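PDB 2F6I: ATP-dependent CLP protease, putative from Plasmodium falciparum, which probably hydrolyses proteins to small peptides as the serine-protease component of an ATP-dependent Clp system, this chain being its catalytic domain. Local coordinates for residues Ser58-Leu63 against Asp90-Ile95; His68-Ile73 against Asp98-Ser103; Asn76-Ser81 against Gln135-Ala140; Gly121-Leu126 against Ile196-Ile201. One frame throughout, in Å; residues are numbered along the deposited sequence.

In the fold
A parallel sheet organises this ClpP subunit. Contact 1 pairs helices 50-66 and 82-94, and contact 2 pairs strands 71-77 and 99-104 in the sheet they cover; their centres lie about 11 Å apart and their side chains form one core. Contact 4, its centre about 12 Å from that of contact 2, carries the same sheet from strand 123-125 to the last, 199-200. Contact 3 starts where strand 71-77 ends, its centre about 22 Å from that of contact 2, and reaches the loop following the predicted active-site His134. Along the chain, 1 to 3 interleave; 4 opens after 1 and 2 close and crosses 3. Contact 1 meets a second subunit, contacts 3 and 4 a third.

Contact 1: Ser58-Leu63 against Asp90-Ile95; sequences SQLLYL and DIFNYI
Leu60 has the largest share of this helix-to-helix contact, dividing its side chain among Ile91, Phe92 and Ile95. Its CB lies 4.0 Å from Ile91 CG2, while its CD1 sits 3.8 Å from Phe92 CD1 and equally close to CE1, approaching the ring at a slant. With CG anti to the carbonyl carbon (chi1 -72°), the branch is carried across the groove between the helices. The setting is the layered alpha/beta core of a ClpP subunit: helices 50-66 and 82-94 run nearly parallel, their local axes 5° apart and 10.1 Å from each other, and both lie on one side of the central sheet. Leu60 and Phe92 accordingly also touch Ile73 of strand 71-77 in the sheet. One residue on, Leu61 reaches over with a single methyl, CD2, which is 4.3 Å from Ile91 CG2 and 4.2 Å from Ile95 CG2. Ile95, at the far end of the 90-95 segment, brings its CD1 to 4.4 Å from Leu60 CD2 and also rests on Ile71. No hydrogen bond crosses between the two segments. The 90-95 segment also meets the assembly: Asn93 O is hydrogen-bonded to Thr203 OG1 of a second subunit.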
loop_
_atom_site.group_PDB
_atom_site.type_symbol
_atom_site.label_atom_id
_atom_site.label_comp_id
_atom_site.label_asym_id
_atom_site.label_seq_id
_atom_site.Cartn_x
_atom_site.Cartn_y
_atom_site.Cartn_z
ATOM N N SER C 58 -36.641 -3.243 9.094
ATOM C CA SER C 58 -37.370 -4.116 8.179
ATOM C C SER C 58 -37.995 -5.258 8.964
ATOM O O SER C 58 -39.177 -5.566 8.809
ATOM C CB SER C 58 -36.431 -4.699 7.122
ATOM O OG SER C 58 -35.978 -3.691 6.241
ATOM N N GLN C 59 -37.177 -5.875 9.809
ATOM C CA GLN C 59 -37.601 -6.997 10.632
ATOM C C GLN C 59 -38.717 -6.641 11.606
ATOM O O GLN C 59 -39.654 -7.420 11.790
ATOM C CB GLN C 59 -36.391 -7.558 11.380
ATOM C CG GLN C 59 -35.468 -8.366 10.478
ATOM C CD GLN C 59 -34.029 -8.357 10.941
ATOM O OE1 GLN C 59 -33.741 -8.528 12.126
ATOM N NE2 GLN C 59 -33.110 -8.167 10.002
ATOM N N LEU C 60 -38.620 -5.471 12.228
ATOM C CA LEU C 60 -39.644 -5.041 13.171
ATOM C C LEU C 60 -40.961 -4.826 12.439
ATOM O O LEU C 60 -42.006 -5.324 12.865
ATOM C CB LEU C 60 -39.216 -3.754 13.883
ATOM C CG LEU C 60 -38.087 -3.916 14.908
ATOM C CD1 LEU C 60 -37.597 -2.559 15.376
ATOM C CD2 LEU C 60 -38.585 -4.741 16.078
ATOM N N LEU C 61 -40.907 -4.095 11.329
ATOM C CA LEU C 61 -42.106 -3.833 10.542
ATOM C C LEU C 61 -42.709 -5.140 10.040
ATOM O O LEU C 61 -43.930 -5.289 9.985
ATOM C CB LEU C 61 -41.780 -2.921 9.354
ATOM C CG LEU C 61 -41.376 -1.485 9.694
ATOM C CD1 LEU C 61 -40.959 -0.754 8.430
ATOM C CD2 LEU C 61 -42.538 -0.773 10.363
ATOM N N TYR C 62 -41.851 -6.088 9.679
ATOM C CA TYR C 62 -42.320 -7.375 9.186
ATOM C C TYR C 62 -43.066 -8.136 10.269
ATOM O O TYR C 62 -44.184 -8.597 10.051
ATOM C CB TYR C 62 -41.151 -8.223 8.675
ATOM C CG TYR C 62 -41.560 -9.627 8.276
ATOM C CD1 TYR C 62 -41.587 -10.660 9.213
ATOM C CD2 TYR C 62 -41.955 -9.914 6.971
ATOM C CE1 TYR C 62 -41.999 -11.943 8.860
ATOM C CE2 TYR C 62 -42.371 -11.193 6.609
ATOM C CZ TYR C 62 -42.389 -12.202 7.558
ATOM O OH TYR C 62 -42.802 -13.469 7.208
ATOM N N LEU C 63 -42.442 -8.272 11.433
ATOM C CA LEU C 63 -43.063 -8.985 12.540
ATOM C C LEU C 63 -44.398 -8.354 12.920
ATOM O O LEU C 63 -45.419 -9.035 12.981
ATOM C CB LEU C 63 -42.132 -9.002 13.758
ATOM C CG LEU C 63 -40.852 -9.838 13.649
ATOM C CD1 LEU C 63 -40.025 -9.685 14.919
ATOM C CD2 LEU C 63 -41.211 -11.297 13.422
ATOM N N ASP C 90 -37.925 5.380 16.647
ATOM C CA ASP C 90 -39.204 5.769 16.061
ATOM C C ASP C 90 -40.001 4.528 15.679
ATOM O O ASP C 90 -41.185 4.415 16.006
ATOM C CB ASP C 90 -39.006 6.638 14.812
ATOM C CG ASP C 90 -38.820 8.108 15.140
ATOM O OD1 ASP C 90 -39.315 8.550 16.197
ATOM O OD2 ASP C 90 -38.196 8.826 14.330
ATOM N N ILE C 91 -39.346 3.604 14.983
ATOM C CA ILE C 91 -39.987 2.370 14.552
ATOM C C ILE C 91 -40.469 1.590 15.769
ATOM O O ILE C 91 -41.563 1.025 15.768
ATOM C CB ILE C 91 -39.010 1.495 13.726
ATOM C CG1 ILE C 91 -38.603 2.236 12.450
ATOM C CG2 ILE C 91 -39.659 0.165 13.367
ATOM C CD1 ILE C 91 -39.773 2.616 11.557
ATOM N N PHE C 92 -39.641 1.570 16.806
ATOM C CA PHE C 92 -39.965 0.875 18.045
ATOM C C PHE C 92 -41.339 1.288 18.546
ATOM O O PHE C 92 -42.189 0.447 18.831
ATOM C CB PHE C 92 -38.933 1.215 19.119
ATOM C CG PHE C 92 -38.023 0.081 19.470
ATOM C CD1 PHE C 92 -37.225 -0.518 18.500
ATOM C CD2 PHE C 92 -37.943 -0.375 20.783
ATOM C CE1 PHE C 92 -36.357 -1.557 18.833
ATOM C CE2 PHE C 92 -37.079 -1.411 21.127
ATOM C CZ PHE C 92 -36.283 -2.002 20.148
ATOM N N ASN C 93 -41.544 2.596 18.649
ATOM C CA ASN C 93 -42.799 3.144 19.144
ATOM C C ASN C 93 -43.872 3.321 18.079
ATOM O O ASN C 93 -44.978 3.772 18.372
ATOM C CB ASN C 93 -42.528 4.474 19.844
ATOM C CG ASN C 93 -41.693 4.307 21.094
ATOM O OD1 ASN C 93 -42.138 3.715 22.079
ATOM N ND2 ASN C 93 -40.468 4.816 21.058
ATOM N N TYR C 94 -43.548 2.962 16.843
ATOM C CA TYR C 94 -44.506 3.075 15.753
ATOM C C TYR C 94 -45.351 1.801 15.684
ATOM O O TYR C 94 -46.571 1.858 15.526
ATOM C CB TYR C 94 -43.777 3.275 14.422
ATOM C CG TYR C 94 -44.690 3.398 13.221
ATOM C CD1 TYR C 94 -44.255 3.012 11.952
ATOM C CD2 TYR C 94 -45.983 3.907 13.346
ATOM C CE1 TYR C 94 -45.084 3.128 10.840
ATOM C CE2 TYR C 94 -46.821 4.027 12.238
ATOM C CZ TYR C 94 -46.364 3.635 10.990
ATOM O OH TYR C 94 -47.187 3.743 9.894
ATOM N N ILE C 95 -44.693 0.653 15.815
ATOM C CA ILE C 95 -45.383 -0.627 15.753
ATOM C C ILE C 95 -46.283 -0.862 16.964
ATOM O O ILE C 95 -46.066 -0.300 18.036
ATOM C CB ILE C 95 -44.378 -1.800 15.631
ATOM C CG1 ILE C 95 -43.487 -1.867 16.869
ATOM C CG2 ILE C 95 -43.522 -1.613 14.388
ATOM C CD1 ILE C 95 -42.555 -3.059 16.888
#

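Contact 2: His68-Ile73 against Asp98-Ser103; sequences HNDIKI and DIQTIS
Ile71, Lys72 and Ile73 pair in parallel with Ile99, Gln100 and Thr101, the two strands of a beta-alpha-beta unit whose connecting helix is 82-94. Four backbone bonds lace them together. Ile71 N gives to Asp98 O at 2.9 Å, almost straight at 174°, and Ile71 O in turn accepts from Gln100 N at 3.0 Å, through a more bent 148°. Ile73 repeats the pattern: its N donates to Gln100 O at 3.0 Å and its O receives Ile102 N at 3.0 Å. Lys72 turns its own backbone groups to the other neighbour, bonding with Arg40 and Ile42, while Thr101 pairs with Lys124, so each strand is served on both edges.

Before the first bridge, a water takes over from the backbone. It accepts from Asp98 N at 2.9 Å and donates both to His68 O and to Asp70 OD1, the latter at 2.8 Å. The carboxylates of Asp70 and Asp98 have planes only 10° apart, with Asp70 OD1 5.1 Å from Asp98 OD1; the like charges are probably offset by Lys119 and Lys122, both salt-bridged to Asp70 OD2, Lys119 being only a long, weak partner of Asp98. Thr101 OG1, buried, is satisfied by Leu115 O.

Beside Lys72, Gln100 lays its CG against Lys72 CA and brings OE1 near Lys72 CE; the lysine chain bends at chi3, and its CD and CE run over Ile102 CD1. On the face of Ile71, Ile73, Ile99 and Thr101, the isoleucines meet helices 50-66 and 82-94, and Ile73 CD1 lies 3.8 Å from Ile99 CG2.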
loop_
_atom_site.group_PDB
_atom_site.type_symbol
_atom_site.label_atom_id
_atom_site.label_comp_id
_atom_site.label_asym_id
_atom_site.label_seq_id
_atom_site.Cartn_x
_atom_site.Cartn_y
_atom_site.Cartn_z
ATOM N N HIS C 68 -49.470 -8.884 16.568
ATOM C CA HIS C 68 -48.986 -7.852 17.476
ATOM C C HIS C 68 -48.546 -8.379 18.829
ATOM O O HIS C 68 -48.627 -7.674 19.834
ATOM C CB HIS C 68 -50.055 -6.774 17.657
ATOM C CG HIS C 68 -50.370 -6.021 16.401
ATOM N ND1 HIS C 68 -51.394 -5.103 16.318
ATOM C CD2 HIS C 68 -49.790 -6.049 15.178
ATOM C CE1 HIS C 68 -51.433 -4.599 15.098
ATOM N NE2 HIS C 68 -50.470 -5.156 14.386
ATOM N N ASN C 69 -48.075 -9.620 18.857
ATOM C CA ASN C 69 -47.606 -10.205 20.102
ATOM C C ASN C 69 -46.269 -9.570 20.459
ATOM O O ASN C 69 -45.706 -8.806 19.677
ATOM C CB ASN C 69 -47.445 -11.722 19.962
ATOM C CG ASN C 69 -48.747 -12.412 19.602
ATOM O OD1 ASN C 69 -49.804 -12.092 20.150
ATOM N ND2 ASN C 69 -48.676 -13.370 18.685
ATOM N N ASP C 70 -45.759 -9.888 21.641
ATOM C CA ASP C 70 -44.493 -9.332 22.094
ATOM C C ASP C 70 -43.278 -9.750 21.267
ATOM O O ASP C 70 -43.135 -10.909 20.873
ATOM C CB ASP C 70 -44.265 -9.699 23.564
ATOM C CG ASP C 70 -45.075 -8.834 24.513
ATOM O OD1 ASP C 70 -46.229 -8.492 24.174
ATOM O OD2 ASP C 70 -44.560 -8.505 25.601
ATOM N N ILE C 71 -42.410 -8.778 21.008
ATOM C CA ILE C 71 -41.175 -8.996 20.271
ATOM C C ILE C 71 -40.037 -8.876 21.285
ATOM O O ILE C 71 -39.966 -7.895 22.030
ATOM C CB ILE C 71 -40.972 -7.924 19.174
ATOM C CG1 ILE C 71 -42.062 -8.050 18.109
ATOM C CG2 ILE C 71 -39.593 -8.074 18.547
ATOM C CD1 ILE C 71 -42.001 -6.972 17.042
ATOM N N LYS C 72 -39.162 -9.877 21.326
ATOM C CA LYS C 72 -38.034 -9.856 22.248
ATOM C C LYS C 72 -36.751 -9.502 21.501
ATOM O O LYS C 72 -36.464 -10.062 20.438
ATOM C CB LYS C 72 -37.863 -11.214 22.926
ATOM C CG LYS C 72 -36.684 -11.260 23.881
ATOM C CD LYS C 72 -36.406 -12.667 24.395
ATOM C CE LYS C 72 -37.512 -13.172 25.304
ATOM N NZ LYS C 72 -37.169 -14.514 25.858
ATOM N N ILE C 73 -35.980 -8.576 22.062
ATOM C CA ILE C 73 -34.733 -8.148 21.443
ATOM C C ILE C 73 -33.533 -8.239 22.385
ATOM O O ILE C 73 -33.476 -7.541 23.400
ATOM C CB ILE C 73 -34.836 -6.692 20.933
ATOM C CG1 ILE C 73 -35.928 -6.592 19.866
ATOM C CG2 ILE C 73 -33.498 -6.236 20.362
ATOM C CD1 ILE C 73 -36.061 -5.217 19.247
ATOM N N ASP C 98 -45.463 -4.867 21.525
ATOM C CA ASP C 98 -44.659 -4.362 22.623
ATOM C C ASP C 98 -43.297 -5.029 22.508
ATOM O O ASP C 98 -43.184 -6.151 22.015
ATOM C CB ASP C 98 -45.312 -4.697 23.959
ATOM C CG ASP C 98 -46.440 -3.744 24.310
ATOM O OD1 ASP C 98 -47.340 -3.549 23.466
ATOM O OD2 ASP C 98 -46.433 -3.188 25.428
ATOM N N ILE C 99 -42.263 -4.336 22.963
ATOM C CA ILE C 99 -40.915 -4.864 22.871
ATOM C C ILE C 99 -40.226 -5.040 24.212
ATOM O O ILE C 99 -40.042 -4.074 24.949
ATOM C CB ILE C 99 -40.034 -3.937 22.007
ATOM C CG1 ILE C 99 -40.590 -3.877 20.583
ATOM C CG2 ILE C 99 -38.588 -4.423 22.019
ATOM C CD1 ILE C 99 -39.803 -2.987 19.650
ATOM N N GLN C 100 -39.850 -6.271 24.538
ATOM C CA GLN C 100 -39.125 -6.490 25.777
ATOM C C GLN C 100 -37.651 -6.586 25.414
ATOM O O GLN C 100 -37.267 -7.323 24.509
ATOM C CB GLN C 100 -39.605 -7.746 26.510
ATOM C CG GLN C 100 -39.711 -9.005 25.699
ATOM C CD GLN C 100 -40.193 -10.169 26.550
ATOM O OE1 GLN C 100 -39.425 -10.748 27.321
ATOM N NE2 GLN C 100 -41.476 -10.501 26.431
ATOM N N THR C 101 -36.836 -5.808 26.115
ATOM C CA THR C 101 -35.406 -5.755 25.859
ATOM C C THR C 101 -34.565 -6.484 26.898
ATOM O O THR C 101 -34.797 -6.363 28.100
ATOM C CB THR C 101 -34.931 -4.292 25.799
ATOM O OG1 THR C 101 -35.291 -3.626 27.015
ATOM C CG2 THR C 101 -35.576 -3.572 24.628
ATOM N N ILE C 102 -33.586 -7.244 26.420
ATOM C CA ILE C 102 -32.684 -7.981 27.291
ATOM C C ILE C 102 -31.258 -7.699 26.835
ATOM O O ILE C 102 -30.890 -7.969 25.689
ATOM C CB ILE C 102 -32.944 -9.497 27.232
ATOM C CG1 ILE C 102 -34.385 -9.788 27.660
ATOM C CG2 ILE C 102 -31.967 -10.227 28.148
ATOM C CD1 ILE C 102 -34.737 -11.265 27.697
ATOM N N SER C 103 -30.454 -7.145 27.733
ATOM C CA SER C 103 -29.082 -6.814 27.400
ATOM C C SER C 103 -28.089 -7.775 28.021
ATOM O O SER C 103 -28.332 -8.344 29.083
ATOM C CB SER C 103 -28.750 -5.406 27.885
ATOM O OG SER C 103 -28.676 -5.380 29.300
HETATM O O HOH W 1 -47.468 -6.855 22.318
#

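Contact 3: Asn76-Ser81 against Gln135-Ala140; sequences NSPGGS and QPLGNA
Leu137 leans onto the ring of Pro78 and shows how a single exposed leucine can join two loops. Its CB points toward the 76-81 segment but stands back from the ring. The first atom to touch is CG, 3.9 Å from both Pro78 CB and Pro78 CG. At the tip, CD1 packs against Pro78 CG at 3.6 Å and continues to the backbone beyond, with Gly79 O at 3.9 Å and Gly80 CA at the limit of contact. Having CG anti to the carbonyl carbon (chi1 -66°) is what lays this branch across the proline. Pro136, the residue before, approaches the same ring from another direction: its CG is 3.9 Å from Pro78 CB and 3.5 Å from Pro78 O.

Both partners are shaped by turns. Gln135 to Gly138 forms a type I turn, closed by Gly138 N to Gln135 O at 3.1 Å, directly after the predicted active-site His134; the side chains of His134 and Pro136 are about 4 Å apart. Opposite it lies the Ser-Pro-Gly-Gly sequence at the end of strand 71-77, a glycine-rich loop that in ClpP relatives contributes to the oxyanion hole, a role probably kept here. An ST turn shapes this loop, Ser77 OG accepting from Gly79 N at 3.0 Å; the same hydroxyl also bonds Asp46 O. Gly79 and Gly80 both adopt positive phi. Ser81 then starts helix 82-94 as its N-cap, with OG held by Glu84 N, while Asn76 bonds through ND2 to Glu84 OE1 of a third subunit.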
loop_
_atom_site.group_PDB
_atom_site.type_symbol
_atom_site.label_atom_id
_atom_site.label_comp_id
_atom_site.label_asym_id
_atom_site.label_seq_id
_atom_site.Cartn_x
_atom_site.Cartn_y
_atom_site.Cartn_z
ATOM N N ASN C 76 -26.600 -6.313 22.616
ATOM C CA ASN C 76 -25.175 -6.382 22.927
ATOM C C ASN C 76 -24.549 -5.533 21.829
ATOM O O ASN C 76 -24.076 -6.057 20.825
ATOM C CB ASN C 76 -24.677 -7.829 22.824
ATOM C CG ASN C 76 -23.204 -7.974 23.177
ATOM O OD1 ASN C 76 -22.517 -6.995 23.471
ATOM N ND2 ASN C 76 -22.713 -9.208 23.149
ATOM N N SER C 77 -24.564 -4.218 22.021
ATOM C CA SER C 77 -24.049 -3.295 21.018
ATOM C C SER C 77 -23.394 -2.053 21.608
ATOM O O SER C 77 -23.865 -1.503 22.600
ATOM C CB SER C 77 -25.195 -2.871 20.093
ATOM O OG SER C 77 -24.840 -1.763 19.285
ATOM N N PRO C 78 -22.293 -1.593 20.997
ATOM C CA PRO C 78 -21.570 -0.407 21.462
ATOM C C PRO C 78 -22.225 0.856 20.916
ATOM O O PRO C 78 -21.705 1.958 21.076
ATOM C CB PRO C 78 -20.178 -0.616 20.887
ATOM C CG PRO C 78 -20.494 -1.216 19.549
ATOM C CD PRO C 78 -21.565 -2.244 19.890
ATOM N N GLY C 79 -23.370 0.683 20.270
ATOM C CA GLY C 79 -24.064 1.820 19.699
ATOM C C GLY C 79 -23.541 2.099 18.304
ATOM O O GLY C 79 -23.162 1.177 17.584
ATOM N N GLY C 80 -23.516 3.372 17.922
ATOM C CA GLY C 80 -23.032 3.738 16.605
ATOM C C GLY C 80 -23.555 5.087 16.145
ATOM O O GLY C 80 -23.182 6.129 16.687
ATOM N N SER C 81 -24.426 5.065 15.142
ATOM C CA SER C 81 -25.015 6.283 14.593
ATOM C C SER C 81 -26.253 6.697 15.388
ATOM O O SER C 81 -27.161 5.892 15.599
ATOM C CB SER C 81 -25.400 6.056 13.131
ATOM O OG SER C 81 -26.178 7.129 12.637
ATOM N N GLN C 135 -20.475 7.170 24.032
ATOM C CA GLN C 135 -20.268 6.388 22.814
ATOM C C GLN C 135 -18.824 5.887 22.748
ATOM O O GLN C 135 -17.906 6.652 22.453
ATOM C CB GLN C 135 -20.569 7.237 21.575
ATOM C CG GLN C 135 -21.926 7.926 21.599
ATOM C CD GLN C 135 -22.246 8.641 20.296
ATOM O OE1 GLN C 135 -22.537 8.007 19.279
ATOM N NE2 GLN C 135 -22.185 9.969 20.319
ATOM N N PRO C 136 -18.608 4.589 23.025
ATOM C CA PRO C 136 -17.271 3.983 22.998
ATOM C C PRO C 136 -16.622 3.908 21.611
ATOM O O PRO C 136 -15.396 3.809 21.504
ATOM C CB PRO C 136 -17.510 2.606 23.613
ATOM C CG PRO C 136 -18.913 2.296 23.200
ATOM C CD PRO C 136 -19.618 3.605 23.451
ATOM N N LEU C 137 -17.437 3.952 20.559
ATOM C CA LEU C 137 -16.923 3.899 19.190
ATOM C C LEU C 137 -16.606 5.300 18.683
ATOM O O LEU C 137 -16.028 5.466 17.607
ATOM C CB LEU C 137 -17.943 3.256 18.244
ATOM C CG LEU C 137 -18.304 1.780 18.407
ATOM C CD1 LEU C 137 -19.299 1.396 17.319
ATOM C CD2 LEU C 137 -17.054 0.915 18.315
ATOM N N GLY C 138 -16.996 6.306 19.459
ATOM C CA GLY C 138 -16.751 7.680 19.065
ATOM C C GLY C 138 -18.008 8.355 18.554
ATOM O O GLY C 138 -18.865 7.714 17.941
ATOM N N ASN C 139 -18.114 9.654 18.809
ATOM C CA ASN C 139 -19.267 10.441 18.382
ATOM C C ASN C 139 -19.164 10.818 16.905
ATOM O O ASN C 139 -20.129 11.304 16.309
ATOM C CB ASN C 139 -19.367 11.713 19.227
ATOM C CG ASN C 139 -18.123 12.582 19.121
ATOM O OD1 ASN C 139 -17.025 12.165 19.496
ATOM N ND2 ASN C 139 -18.291 13.794 18.605
ATOM N N ALA C 140 -17.991 10.588 16.321
ATOM C CA ALA C 140 -17.746 10.907 14.919
ATOM C C ALA C 140 -18.016 9.717 14.004
ATOM O O ALA C 140 -17.634 9.729 12.833
ATOM C CB ALA C 140 -16.306 11.378 14.744
#

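Contact 4: Gly121-Leu126 against Ile196-Ile201; sequences GKRKSL and IIDEVI
Strands 123-125 and 199-200 form the last parallel pair of the central sheet, and a carboxylate, that of Asp198, fastens the start of the pair. Asp198 OD2 takes Arg123 N at 2.8 Å, on its anti side, and also a weak bond from Gly121 N. In return Asp198 N gives to Arg123 O at 2.7 Å, so backbone and side chain of the aspartate grip the same residue. Bent at chi3 (-55°), the arginine chain folds back until its guanidinium meets the carboxylate again. Arg123 NH2 reaches Asp198 OD1 at 3.0 Å in a salt bridge, staying near its own plane yet arriving from above the carboxylate plane; Arg123 NE adds a weak bond to Asp198 OD2. Ile196 O sits over one guanidinium face, while NH1 is taken up by Ala116 O and Phe168 O.

Further along, Ile201 N donates to Ser125 O at 3.1 Å, whereas Ser125 N to Glu199 O is weak. The chains of Lys124 and Glu199 run alongside each other and end in a long salt bridge, Lys124 NZ to Glu199 OE2 at 3.5 Å. On the side of Ser125, Ile197 CD1 lies 3.4 Å from Ser125 CB.

Arg123 is buried, so its charge rests on the aspartate and the carbonyls of Ala116 and Phe168; that setting, together with three N-H groups on OD2, two of them weak, would favour an ionised Asp198 and a tightly oriented guanidinium.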
loop_
_atom_site.group_PDB
_atom_site.type_symbol
_atom_site.label_atom_id
_atom_site.label_comp_id
_atom_site.label_asym_id
_atom_site.label_seq_id
_atom_site.Cartn_x
_atom_site.Cartn_y
_atom_site.Cartn_z
ATOM N N GLY C 121 -41.251 -2.580 32.694
ATOM C CA GLY C 121 -41.468 -3.814 33.424
ATOM C C GLY C 121 -40.892 -4.999 32.676
ATOM O O GLY C 121 -40.759 -6.089 33.233
ATOM N N LYS C 122 -40.540 -4.792 31.411
ATOM C CA LYS C 122 -39.981 -5.866 30.599
ATOM C C LYS C 122 -38.596 -5.552 30.045
ATOM O O LYS C 122 -38.211 -6.047 28.988
ATOM C CB LYS C 122 -40.938 -6.214 29.456
ATOM C CG LYS C 122 -42.260 -6.788 29.937
ATOM C CD LYS C 122 -43.103 -7.310 28.783
ATOM C CE LYS C 122 -44.408 -7.915 29.290
ATOM N NZ LYS C 122 -45.241 -8.485 28.192
ATOM N N ARG C 123 -37.854 -4.719 30.763
ATOM C CA ARG C 123 -36.500 -4.359 30.365
ATOM C C ARG C 123 -35.588 -5.120 31.313
ATOM O O ARG C 123 -35.594 -4.879 32.520
ATOM C CB ARG C 123 -36.283 -2.854 30.506
ATOM C CG ARG C 123 -37.242 -2.016 29.672
ATOM C CD ARG C 123 -37.060 -0.538 29.966
ATOM N NE ARG C 123 -37.192 -0.268 31.395
ATOM C CZ ARG C 123 -36.911 0.899 31.964
ATOM N NH1 ARG C 123 -36.481 1.916 31.227
ATOM N NH2 ARG C 123 -37.045 1.042 33.275
ATOM N N LYS C 124 -34.812 -6.049 30.765
ATOM C CA LYS C 124 -33.928 -6.860 31.586
ATOM C C LYS C 124 -32.469 -6.822 31.150
ATOM O O LYS C 124 -32.118 -6.241 30.122
ATOM C CB LYS C 124 -34.416 -8.309 31.593
ATOM C CG LYS C 124 -35.860 -8.469 32.029
ATOM C CD LYS C 124 -36.272 -9.935 32.051
ATOM C CE LYS C 124 -37.716 -10.096 32.497
ATOM N NZ LYS C 124 -38.117 -11.529 32.585
ATOM N N SER C 125 -31.626 -7.460 31.952
ATOM C CA SER C 125 -30.203 -7.522 31.683
ATOM C C SER C 125 -29.568 -8.683 32.429
ATOM O O SER C 125 -29.925 -8.963 33.572
ATOM C CB SER C 125 -29.528 -6.217 32.112
ATOM O OG SER C 125 -28.118 -6.354 32.123
ATOM N N LEU C 126 -28.643 -9.373 31.769
ATOM C CA LEU C 126 -27.940 -10.472 32.405
ATOM C C LEU C 126 -26.944 -9.825 33.370
ATOM O O LEU C 126 -26.544 -8.677 33.175
ATOM C CB LEU C 126 -27.232 -11.334 31.354
ATOM C CG LEU C 126 -28.168 -12.252 30.559
ATOM C CD1 LEU C 126 -27.412 -12.918 29.435
ATOM C CD2 LEU C 126 -28.761 -13.303 31.487
ATOM N N ILE C 196 -32.646 2.244 33.874
ATOM C CA ILE C 196 -32.471 1.797 32.494
ATOM C C ILE C 196 -33.144 0.445 32.274
ATOM O O ILE C 196 -33.755 0.210 31.235
ATOM C CB ILE C 196 -30.972 1.697 32.126
ATOM C CG1 ILE C 196 -30.357 3.099 32.115
ATOM C CG2 ILE C 196 -30.800 1.028 30.764
ATOM C CD1 ILE C 196 -28.857 3.119 31.912
ATOM N N ILE C 197 -33.024 -0.442 33.253
ATOM C CA ILE C 197 -33.649 -1.758 33.172
ATOM C C ILE C 197 -34.516 -1.958 34.407
ATOM O O ILE C 197 -34.305 -1.316 35.435
ATOM C CB ILE C 197 -32.605 -2.896 33.116
ATOM C CG1 ILE C 197 -31.694 -2.829 34.343
ATOM C CG2 ILE C 197 -31.806 -2.800 31.825
ATOM C CD1 ILE C 197 -30.687 -3.952 34.429
ATOM N N ASP C 198 -35.489 -2.855 34.305
ATOM C CA ASP C 198 -36.387 -3.118 35.419
ATOM C C ASP C 198 -35.860 -4.191 36.363
ATOM O O ASP C 198 -36.056 -4.105 37.574
ATOM C CB ASP C 198 -37.761 -3.521 34.890
ATOM C CG ASP C 198 -38.317 -2.512 33.909
ATOM O OD1 ASP C 198 -38.474 -1.333 34.293
ATOM O OD2 ASP C 198 -38.593 -2.894 32.754
ATOM N N GLU C 199 -35.189 -5.200 35.819
ATOM C CA GLU C 199 -34.662 -6.260 36.666
ATOM C C GLU C 199 -33.446 -6.988 36.117
ATOM O O GLU C 199 -33.231 -7.056 34.908
ATOM C CB GLU C 199 -35.767 -7.274 36.979
ATOM C CG GLU C 199 -36.560 -7.727 35.772
ATOM C CD GLU C 199 -37.706 -8.648 36.148
ATOM O OE1 GLU C 199 -38.503 -8.272 37.037
ATOM O OE2 GLU C 199 -37.815 -9.745 35.552
ATOM N N VAL C 200 -32.648 -7.522 37.037
ATOM C CA VAL C 200 -31.446 -8.268 36.698
ATOM C C VAL C 200 -31.781 -9.752 36.757
ATOM O O VAL C 200 -32.138 -10.270 37.813
ATOM C CB VAL C 200 -30.307 -7.977 37.699
ATOM C CG1 VAL C 200 -29.087 -8.818 37.357
ATOM C CG2 VAL C 200 -29.962 -6.493 37.680
ATOM N N ILE C 201 -31.671 -10.435 35.623
ATOM C CA ILE C 201 -31.974 -11.858 35.569
ATOM C C ILE C 201 -31.065 -12.665 36.487
ATOM O O ILE C 201 -29.843 -12.513 36.460
ATOM C CB ILE C 201 -31.845 -12.393 34.132
ATOM C CG1 ILE C 201 -32.836 -11.662 33.222
ATOM C CG2 ILE C 201 -32.104 -13.894 34.106
ATOM C CD1 ILE C 201 -32.633 -11.921 31.743
#